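Local coordinates for putative immunoglobulin-blocking virulence protein (Mycoplasma mycoides subsp. capri, PDB 7ADK), which is a putative virulence factor that probably blocks host immunoglobulins, at residues F650-S653 / S654-N658; L704-Y707 / F708-N711. All coordinates share one frame; numbering follows the deposited sequence.

Contact 1 (F650-S653 / S654-N658); sequences FEIS and SDELN
I652 and S653 meet D655 and E656 in a local turn contact, where the chain leaves strand 650-652 and bends through an inverse gamma turn centred on S654. The strand lies at one margin of a three-stranded parallel sheet; backbone bonds from F650 and I652 tie it to R689 of the neighbouring strand 688-690. Evidence for the turn is the S654 backbone, with phi -81° and psi 49°, together with a hydrogen bond from D655 N to S653 O at 3.0 Å. That bond is weak, because its N-H...O angle is just 134°, as the tight ring of a gamma turn tends to impose. A further backbone bond, from N658 N to D655 O at 2.9 Å, continues the curl immediately downstream.

The side chains use the bend to fold back on the strand. The carboxylate of D655 comes across I652 at about a right angle. Its first torsion puts CG between the backbone N and the carbonyl carbon, which brings the carboxylate back to the strand end, where OD1 meets I652 CG1. The other oxygen, OD2, is hydrogen-bonded to S619 OG, so the group is steadied by a partner in another part of the chain while OD1 rests on the isoleucine. The hydroxyl of S654 is held from outside the turn: OG is hydrogen-bonded to T694 O. E656, also crossing I652 roughly perpendicularly, is extended beyond CG and runs past both branches of the isoleucine: I652 CG2 is 4.1 Å from E656 CD, while at the other branch I652 CD1 packs against E656 CG at 3.9 Å.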
ATOM      1  N   PHE A 650      17.790  22.616   1.301  1.00 65.11           N
ATOM      2  CA  PHE A 650      18.437  22.438   0.009  1.00 65.11           C
ATOM      3  C   PHE A 650      19.516  23.511  -0.164  1.00 65.11           C
ATOM      4  O   PHE A 650      19.228  24.648  -0.518  1.00 65.11           O
ATOM      5  CB  PHE A 650      17.385  22.445  -1.105  1.00 65.11           C
ATOM      6  CG  PHE A 650      17.970  22.382  -2.499  1.00 65.11           C
ATOM      7  CD1 PHE A 650      18.766  21.288  -2.877  1.00 65.11           C
ATOM      8  CD2 PHE A 650      17.752  23.429  -3.405  1.00 65.11           C
ATOM      9  CE1 PHE A 650      19.345  21.253  -4.153  1.00 65.11           C
ATOM     10  CE2 PHE A 650      18.329  23.394  -4.678  1.00 65.11           C
ATOM     11  CZ  PHE A 650      19.127  22.305  -5.049  1.00 65.11           C
ATOM     12  N   GLU A 651      20.764  23.163   0.119  1.00 67.88           N
ATOM     13  CA  GLU A 651      21.910  24.046  -0.067  1.00 67.88           C
ATOM     14  C   GLU A 651      22.227  24.189  -1.553  1.00 67.88           C
ATOM     15  O   GLU A 651      22.392  23.196  -2.266  1.00 67.88           O
ATOM     16  CB  GLU A 651      23.103  23.527   0.753  1.00 67.88           C
ATOM     17  CG  GLU A 651      24.207  24.559   1.016  1.00 67.88           C
ATOM     18  CD  GLU A 651      25.193  24.777  -0.132  1.00 67.88           C
ATOM     19  OE1 GLU A 651      25.363  23.894  -0.998  1.00 67.88           O
ATOM     20  OE2 GLU A 651      25.850  25.837  -0.153  1.00 67.88           O
ATOM     21  N   ILE A 652      22.290  25.423  -2.049  1.00 68.23           N
ATOM     22  CA  ILE A 652      22.689  25.718  -3.425  1.00 68.23           C
ATOM     23  C   ILE A 652      23.544  26.992  -3.479  1.00 68.23           C
ATOM     24  O   ILE A 652      23.232  27.985  -2.831  1.00 68.23           O
ATOM     25  CB  ILE A 652      21.459  25.689  -4.367  1.00 68.23           C
ATOM     26  CG1 ILE A 652      21.861  25.821  -5.844  1.00 68.23           C
ATOM     27  CG2 ILE A 652      20.407  26.738  -4.017  1.00 68.23           C
ATOM     28  CD1 ILE A 652      20.826  25.278  -6.818  1.00 68.23           C
ATOM     29  N   SER A 653      24.627  26.955  -4.258  1.00 73.26           N
ATOM     30  CA  SER A 653      25.444  28.126  -4.583  1.00 73.26           C
ATOM     31  C   SER A 653      24.633  29.164  -5.382  1.00 73.26           C
ATOM     32  O   SER A 653      23.523  28.904  -5.842  1.00 73.26           O
ATOM     33  CB  SER A 653      26.703  27.668  -5.333  1.00 73.26           C
ATOM     34  OG  SER A 653      27.639  28.706  -5.512  1.00 73.26           O
ATOM     35  N   SER A 654      25.199  30.318  -5.713  1.00 75.58           N
ATOM     36  CA  SER A 654      24.629  31.222  -6.721  1.00 75.58           C
ATOM     37  C   SER A 654      24.988  30.778  -8.164  1.00 75.58           C
ATOM     38  O   SER A 654      25.453  31.568  -8.978  1.00 75.58           O
ATOM     39  CB  SER A 654      25.006  32.666  -6.375  1.00 75.58           C
ATOM     40  OG  SER A 654      24.042  33.565  -6.863  1.00 75.58           O
ATOM     41  N   ASP A 655      24.786  29.501  -8.505  1.00 76.75           N
ATOM     42  CA  ASP A 655      24.771  28.980  -9.888  1.00 76.75           C
ATOM     43  C   ASP A 655      23.376  29.083 -10.537  1.00 76.75           C
ATOM     44  O   ASP A 655      23.190  28.741 -11.699  1.00 76.75           O
ATOM     45  CB  ASP A 655      25.269  27.520  -9.961  1.00 76.75           C
ATOM     46  CG  ASP A 655      24.242  26.469  -9.530  1.00 76.75           C
ATOM     47  OD1 ASP A 655      23.466  26.767  -8.611  1.00 76.75           O
ATOM     48  OD2 ASP A 655      24.206  25.350 -10.094  1.00 76.75           O
ATOM     49  N   GLU A 656      22.365  29.539  -9.806  1.00 76.78           N
ATOM     50  CA  GLU A 656      20.983  29.603 -10.275  1.00 76.78           C
ATOM     51  C   GLU A 656      20.795  30.543 -11.458  1.00 76.78           C
ATOM     52  O   GLU A 656      19.847  30.378 -12.206  1.00 76.78           O
ATOM     53  CB  GLU A 656      20.051  29.990  -9.124  1.00 76.78           C
ATOM     54  CG  GLU A 656      20.090  28.958  -7.999  1.00 76.78           C
ATOM     55  CD  GLU A 656      18.887  29.065  -7.071  1.00 76.78           C
ATOM     56  OE1 GLU A 656      18.879  29.954  -6.197  1.00 76.78           O
ATOM     57  OE2 GLU A 656      17.944  28.264  -7.226  1.00 76.78           O
ATOM     58  N   LEU A 657      21.718  31.479 -11.686  1.00 78.55           N
ATOM     59  CA  LEU A 657      21.781  32.312 -12.891  1.00 78.55           C
ATOM     60  C   LEU A 657      21.978  31.470 -14.166  1.00 78.55           C
ATOM     61  O   LEU A 657      21.588  31.879 -15.258  1.00 78.55           O
ATOM     62  CB  LEU A 657      22.958  33.293 -12.767  1.00 78.55           C
ATOM     63  CG  LEU A 657      22.832  34.379 -11.687  1.00 78.55           C
ATOM     64  CD1 LEU A 657      23.169  33.902 -10.281  1.00 78.55           C
ATOM     65  CD2 LEU A 657      23.805  35.506 -12.012  1.00 78.55           C
ATOM     66  N   ASN A 658      22.583  30.292 -14.014  1.00 75.99           N
ATOM     67  CA  ASN A 658      23.018  29.389 -15.069  1.00 75.99           C
ATOM     68  C   ASN A 658      22.674  27.907 -14.791  1.00 75.99           C
ATOM     69  O   ASN A 658      23.298  27.009 -15.349  1.00 75.99           O
ATOM     70  CB  ASN A 658      24.505  29.645 -15.364  1.00 75.99           C
ATOM     71  CG  ASN A 658      25.413  29.381 -14.182  1.00 75.99           C
ATOM     72  OD1 ASN A 658      25.699  30.251 -13.377  1.00 75.99           O
ATOM     73  ND2 ASN A 658      25.922  28.190 -14.068  1.00 75.99           N
TER

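Contact 2 (L704-Y707 / F708-N711)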
ATOM      1  N   LEU A 704      14.918  30.057  -9.344  1.00 77.41           N
ATOM      2  CA  LEU A 704      14.552  29.951  -7.933  1.00 77.41           C
ATOM      3  C   LEU A 704      13.060  29.646  -7.770  1.00 77.41           C
ATOM      4  O   LEU A 704      12.711  28.819  -6.929  1.00 77.41           O
ATOM      5  CB  LEU A 704      14.980  31.229  -7.193  1.00 77.41           C
ATOM      6  CG  LEU A 704      14.671  31.248  -5.688  1.00 77.41           C
ATOM      7  CD1 LEU A 704      15.354  30.133  -4.914  1.00 77.41           C
ATOM      8  CD2 LEU A 704      15.149  32.571  -5.112  1.00 77.41           C
ATOM      9  N   ASP A 705      12.193  30.235  -8.607  1.00 79.34           N
ATOM     10  CA  ASP A 705      10.751  29.961  -8.581  1.00 79.34           C
ATOM     11  C   ASP A 705      10.429  28.475  -8.758  1.00 79.34           C
ATOM     12  O   ASP A 705       9.629  27.916  -8.008  1.00 79.34           O
ATOM     13  CB  ASP A 705      10.019  30.758  -9.666  1.00 79.34           C
ATOM     14  CG  ASP A 705      10.111  32.277  -9.531  1.00 79.34           C
ATOM     15  OD1 ASP A 705      10.626  32.787  -8.514  1.00 79.34           O
ATOM     16  OD2 ASP A 705       9.594  32.969 -10.434  1.00 79.34           O
ATOM     17  N   LYS A 706      11.117  27.804  -9.683  1.00 74.96           N
ATOM     18  CA  LYS A 706      10.820  26.418 -10.056  1.00 74.96           C
ATOM     19  C   LYS A 706      11.055  25.431  -8.924  1.00 74.96           C
ATOM     20  O   LYS A 706      10.245  24.529  -8.762  1.00 74.96           O
ATOM     21  CB  LYS A 706      11.605  25.998 -11.303  1.00 74.96           C
ATOM     22  CG  LYS A 706      11.496  26.925 -12.518  1.00 74.96           C
ATOM     23  CD  LYS A 706      10.111  27.548 -12.740  1.00 74.96           C
ATOM     24  CE  LYS A 706      10.074  28.414 -13.996  1.00 74.96           C
ATOM     25  NZ  LYS A 706      10.167  27.621 -15.232  1.00 74.96           N
ATOM     26  N   TYR A 707      12.100  25.593  -8.112  1.00 70.69           N
ATOM     27  CA  TYR A 707      12.306  24.734  -6.942  1.00 70.69           C
ATOM     28  C   TYR A 707      11.195  24.863  -5.892  1.00 70.69           C
ATOM     29  O   TYR A 707      10.937  23.900  -5.188  1.00 70.69           O
ATOM     30  CB  TYR A 707      13.648  25.012  -6.269  1.00 70.69           C
ATOM     31  CG  TYR A 707      14.894  24.595  -7.015  1.00 70.69           C
ATOM     32  CD1 TYR A 707      15.402  23.287  -6.897  1.00 70.69           C
ATOM     33  CD2 TYR A 707      15.596  25.550  -7.759  1.00 70.69           C
ATOM     34  CE1 TYR A 707      16.602  22.939  -7.539  1.00 70.69           C
ATOM     35  CE2 TYR A 707      16.800  25.207  -8.390  1.00 70.69           C
ATOM     36  CZ  TYR A 707      17.305  23.907  -8.283  1.00 70.69           C
ATOM     37  OH  TYR A 707      18.487  23.614  -8.865  1.00 70.69           O
ATOM     38  N   PHE A 708      10.534  26.015  -5.759  1.00 70.69           N
ATOM     39  CA  PHE A 708       9.381  26.143  -4.871  1.00 70.69           C
ATOM     40  C   PHE A 708       8.093  25.639  -5.528  1.00 70.69           C
ATOM     41  O   PHE A 708       7.301  24.976  -4.876  1.00 70.69           O
ATOM     42  CB  PHE A 708       9.259  27.600  -4.411  1.00 70.69           C
ATOM     43  CG  PHE A 708      10.361  28.028  -3.467  1.00 70.69           C
ATOM     44  CD1 PHE A 708      10.468  27.411  -2.211  1.00 70.69           C
ATOM     45  CD2 PHE A 708      11.243  29.064  -3.810  1.00 70.69           C
ATOM     46  CE1 PHE A 708      11.476  27.795  -1.319  1.00 70.69           C
ATOM     47  CE2 PHE A 708      12.243  29.465  -2.913  1.00 70.69           C
ATOM     48  CZ  PHE A 708      12.366  28.818  -1.676  1.00 70.69           C
ATOM     49  N   GLU A 709       7.881  25.894  -6.813  1.00 73.93           N
ATOM     50  CA  GLU A 709       6.675  25.515  -7.535  1.00 73.93           C
ATOM     51  C   GLU A 709       6.594  24.001  -7.786  1.00 73.93           C
ATOM     52  O   GLU A 709       5.573  23.383  -7.485  1.00 73.93           O
ATOM     53  CB  GLU A 709       6.607  26.326  -8.827  1.00 73.93           C
ATOM     54  CG  GLU A 709       5.289  26.179  -9.576  1.00 73.93           C
ATOM     55  CD  GLU A 709       5.274  26.947 -10.902  1.00 73.93           C
ATOM     56  OE1 GLU A 709       6.177  27.750 -11.168  1.00 73.93           O
ATOM     57  OE2 GLU A 709       4.347  26.753 -11.701  1.00 73.93           O
ATOM     58  N   TYR A 710       7.656  23.390  -8.304  1.00 69.36           N
ATOM     59  CA  TYR A 710       7.645  22.008  -8.782  1.00 69.36           C
ATOM     60  C   TYR A 710       7.908  20.973  -7.681  1.00 69.36           C
ATOM     61  O   TYR A 710       7.759  19.785  -7.936  1.00 69.36           O
ATOM     62  CB  TYR A 710       8.636  21.871  -9.949  1.00 69.36           C
ATOM     63  CG  TYR A 710       8.420  22.758 -11.173  1.00 69.36           C
ATOM     64  CD1 TYR A 710       7.196  23.411 -11.414  1.00 69.36           C
ATOM     65  CD2 TYR A 710       9.464  22.906 -12.104  1.00 69.36           C
ATOM     66  CE1 TYR A 710       7.032  24.231 -12.540  1.00 69.36           C
ATOM     67  CE2 TYR A 710       9.306  23.726 -13.238  1.00 69.36           C
ATOM     68  CZ  TYR A 710       8.087  24.401 -13.450  1.00 69.36           C
ATOM     69  OH  TYR A 710       7.930  25.225 -14.519  1.00 69.36           O
ATOM     70  N   ASN A 711       8.304  21.376  -6.468  1.00 67.78           N
ATOM     71  CA  ASN A 711       8.551  20.475  -5.346  1.00 67.78           C
ATOM     72  C   ASN A 711       7.541  20.721  -4.228  1.00 67.78           C
ATOM     73  O   ASN A 711       7.587  21.769  -3.591  1.00 67.78           O
ATOM     74  CB  ASN A 711       9.983  20.667  -4.860  1.00 67.78           C
ATOM     75  CG  ASN A 711      10.340  19.735  -3.737  1.00 67.78           C
ATOM     76  OD1 ASN A 711      10.757  18.614  -3.922  1.00 67.78           O
ATOM     77  ND2 ASN A 711      10.195  20.161  -2.523  1.00 67.78           N
TER
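D705 and K706 offer their carbonyls to E709 and Y710 in the C-terminal part of helix 698-709. E709 N reaches D705 O at 2.9 Å with an N-H...O angle of 158°, and Y710 N reaches K706 O at 2.9 Å with 166°; both are alpha-helical i to i+4 bonds. D705 O also takes a weak bond from F708 N, 3.1 Å at 126°.

Two side-chain pairs follow the same spacing. L704 and F708 lie side by side and point the same way, with L704 CD1 on F708 CE2 at 3.8 Å; I688 of strand 688-690 touches both. On another side of the helix, K706 runs alongside Y710: its CA lies over one face of the ring, offset toward the rim, and CB comes within 3.8 Å of Y710 CE2. The lysine bends at chi2 and chi4, which keeps CD close to the phenol and brings NZ to OH at 3.4 Å, a weak hydrogen bond. E709 OE1 stays 5.7 Å from K706 NZ, too far for a salt bridge. Apolar packing and main-chain bonds therefore probably hold this turn, while the lysine ammonium adds a modest polar link to the tyrosine hydroxyl.

From the N terminus, contact 1 comes first, turning the chain out of strand 650-652; strands 676-679 and 688-690 follow, and then helix 698-709, which carries contact 2. Each is a local contact in one continuous run of residues, so the two stand in series and neither nest nor cross. In space their centres are about 13 Å apart. The helix belongs to the crossover between the parallel strands 688-690 and 720-722, and Y707 joins it to the margin strand: F650 CE2 lies 3.4 Å from Y707 CE1, their ring planes at about 35°. E656 also reaches the helix, touching Y707 and L704, so strand, turn and helix pack together.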